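Local coordinates for protein aclacinomycin oxidoreductase (AknOx) (Streptomyces galilaeus, PDB 2IPI) that oxidises the terminal sugar of aclacinomycins in the last two steps of their biosynthesis, using a bicovalently bound FAD and molecular oxygen, at residues 69-73 / 189-193. Sequence-based numbering, arbitrary orientation.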
loop_
_atom_site.group_PDB
_atom_site.type_symbol
_atom_site.label_atom_id
_atom_site.label_comp_id
_atom_site.label_asym_id
_atom_site.label_seq_id
_atom_site.Cartn_x
_atom_site.Cartn_y
_atom_site.Cartn_z
ATOM N N VAL A 69 20.577 11.462 -11.891
ATOM C CA VAL A 69 20.578 12.754 -12.593
ATOM C C VAL A 69 20.926 12.579 -14.058
ATOM O O VAL A 69 20.259 13.114 -14.951
ATOM C CB VAL A 69 21.528 13.763 -11.930
ATOM C CG1 VAL A 69 21.810 14.952 -12.842
ATOM C CG2 VAL A 69 20.934 14.229 -10.604
ATOM N N ASP A 70 21.966 11.810 -14.349
ATOM C CA ASP A 70 22.451 11.577 -15.702
ATOM C C ASP A 70 21.368 10.919 -16.548
ATOM O O ASP A 70 21.099 11.367 -17.661
ATOM C CB ASP A 70 23.726 10.769 -15.578
ATOM C CG ASP A 70 24.239 10.018 -16.768
ATOM O OD1 ASP A 70 23.734 10.279 -17.878
ATOM O OD2 ASP A 70 25.145 9.170 -16.587
ATOM N N ALA A 71 20.762 9.863 -16.024
ATOM C CA ALA A 71 19.750 9.119 -16.748
ATOM C C ALA A 71 18.559 9.990 -17.136
ATOM O O ALA A 71 18.128 9.885 -18.288
ATOM C CB ALA A 71 19.257 7.938 -15.914
ATOM N N VAL A 72 18.085 10.785 -16.191
ATOM C CA VAL A 72 17.005 11.737 -16.478
ATOM C C VAL A 72 17.382 12.701 -17.593
ATOM O O VAL A 72 16.665 13.000 -18.560
ATOM C CB VAL A 72 16.647 12.552 -15.235
ATOM C CG1 VAL A 72 15.518 13.532 -15.562
ATOM C CG2 VAL A 72 16.238 11.671 -14.057
ATOM N N ASN A 73 18.592 13.247 -17.453
ATOM C CA ASN A 73 19.014 14.224 -18.466
ATOM C C ASN A 73 19.106 13.538 -19.821
ATOM O O ASN A 73 18.729 14.122 -20.850
ATOM C CB ASN A 73 20.328 14.893 -18.085
ATOM C CG ASN A 73 20.189 15.848 -16.915
ATOM O OD1 ASN A 73 19.193 16.559 -16.744
ATOM N ND2 ASN A 73 21.225 15.858 -16.079
ATOM N N GLY A 189 14.883 23.047 -17.360
ATOM C CA GLY A 189 15.112 21.759 -17.985
ATOM C C GLY A 189 16.257 20.963 -17.378
ATOM O O GLY A 189 16.785 20.049 -18.015
ATOM N N ARG A 190 16.640 21.296 -16.153
ATOM C CA ARG A 190 17.811 20.655 -15.560
ATOM C C ARG A 190 17.411 19.619 -14.510
ATOM O O ARG A 190 16.630 19.979 -13.635
ATOM C CB ARG A 190 18.717 21.677 -14.869
ATOM C CG ARG A 190 19.984 22.029 -15.603
ATOM C CD ARG A 190 20.602 23.333 -15.151
ATOM N NE ARG A 190 19.622 24.330 -14.718
ATOM C CZ ARG A 190 19.890 25.204 -13.746
ATOM N NH1 ARG A 190 21.079 25.174 -13.148
ATOM N NH2 ARG A 190 18.991 26.100 -13.377
ATOM N N ALA A 191 17.948 18.415 -14.576
ATOM C CA ALA A 191 17.844 17.471 -13.460
ATOM C C ALA A 191 18.735 17.929 -12.305
ATOM O O ALA A 191 19.845 18.417 -12.537
ATOM C CB ALA A 191 18.214 16.065 -13.889
ATOM N N ARG A 192 18.263 17.770 -11.073
ATOM C CA ARG A 192 19.012 18.177 -9.895
ATOM C C ARG A 192 18.731 17.279 -8.691
ATOM O O ARG A 192 17.630 16.793 -8.475
ATOM C CB ARG A 192 18.706 19.631 -9.503
ATOM C CG ARG A 192 17.519 20.273 -10.194
ATOM C CD ARG A 192 17.800 21.659 -10.725
ATOM N NE ARG A 192 19.150 21.864 -11.253
ATOM C CZ ARG A 192 19.910 22.927 -11.003
ATOM N NH1 ARG A 192 19.458 23.901 -10.217
ATOM N NH2 ARG A 192 21.124 23.025 -11.529
ATOM N N LYS A 193 19.747 17.076 -7.846
ATOM C CA LYS A 193 19.448 16.318 -6.619
ATOM C C LYS A 193 19.210 17.251 -5.443
ATOM O O LYS A 193 19.964 18.219 -5.211
ATOM C CB LYS A 193 20.594 15.330 -6.398
ATOM C CG LYS A 193 20.333 14.383 -5.235
ATOM C CD LYS A 193 21.684 13.925 -4.659
ATOM C CE LYS A 193 22.823 14.678 -5.347
ATOM N NZ LYS A 193 23.028 16.049 -4.795
#
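Ala-191 puts its methyl group against the side of helix 65-78, over Val-69 and beside Val-72 and Asn-73. Its CB lies 3.9 Å from Val-69 CG1, 4.1 Å from Val-72 CG1 and 3.7 Å from the carbonyl Val-69 O. The small side chain is consistent with the close approach of helix and strand: the axes of segments 69-73 and 191-193 come to 7.9 Å and run nearly antiparallel, at 164°. Val-69 also reaches along the strand, with CG2 4.1 Å from Lys-193 N. Asn-73, one helical turn after Val-69, supplies the polar link. The backbone Ala-191 N donates a hydrogen bond to Asn-73 OD1 (3.1 Å). This ties the helix to the beginning of strand 191-197, just after the turn at Gly-189.

Arg-190 and Arg-192 point away from the helix, and both form salt bridges with Asp-186. Val-69 and Val-72 also pack on Val-183 of the neighbouring strand 177-185, so the helix covers both strands of this hairpin. The contact is near the protein surface, away from the active site and substrate pocket; the Val-72 side chain is about 10 Å from FAD. Helix 65-78 forms the beta-alpha-beta crossover between parallel strands 58-61 and 82-85 of the mixed sheet. Here it meets the edge hairpin 177-185/191-197 of the antiparallel sheet, joining the two alpha/beta subdomains of the PCMH-type FAD-binding fold.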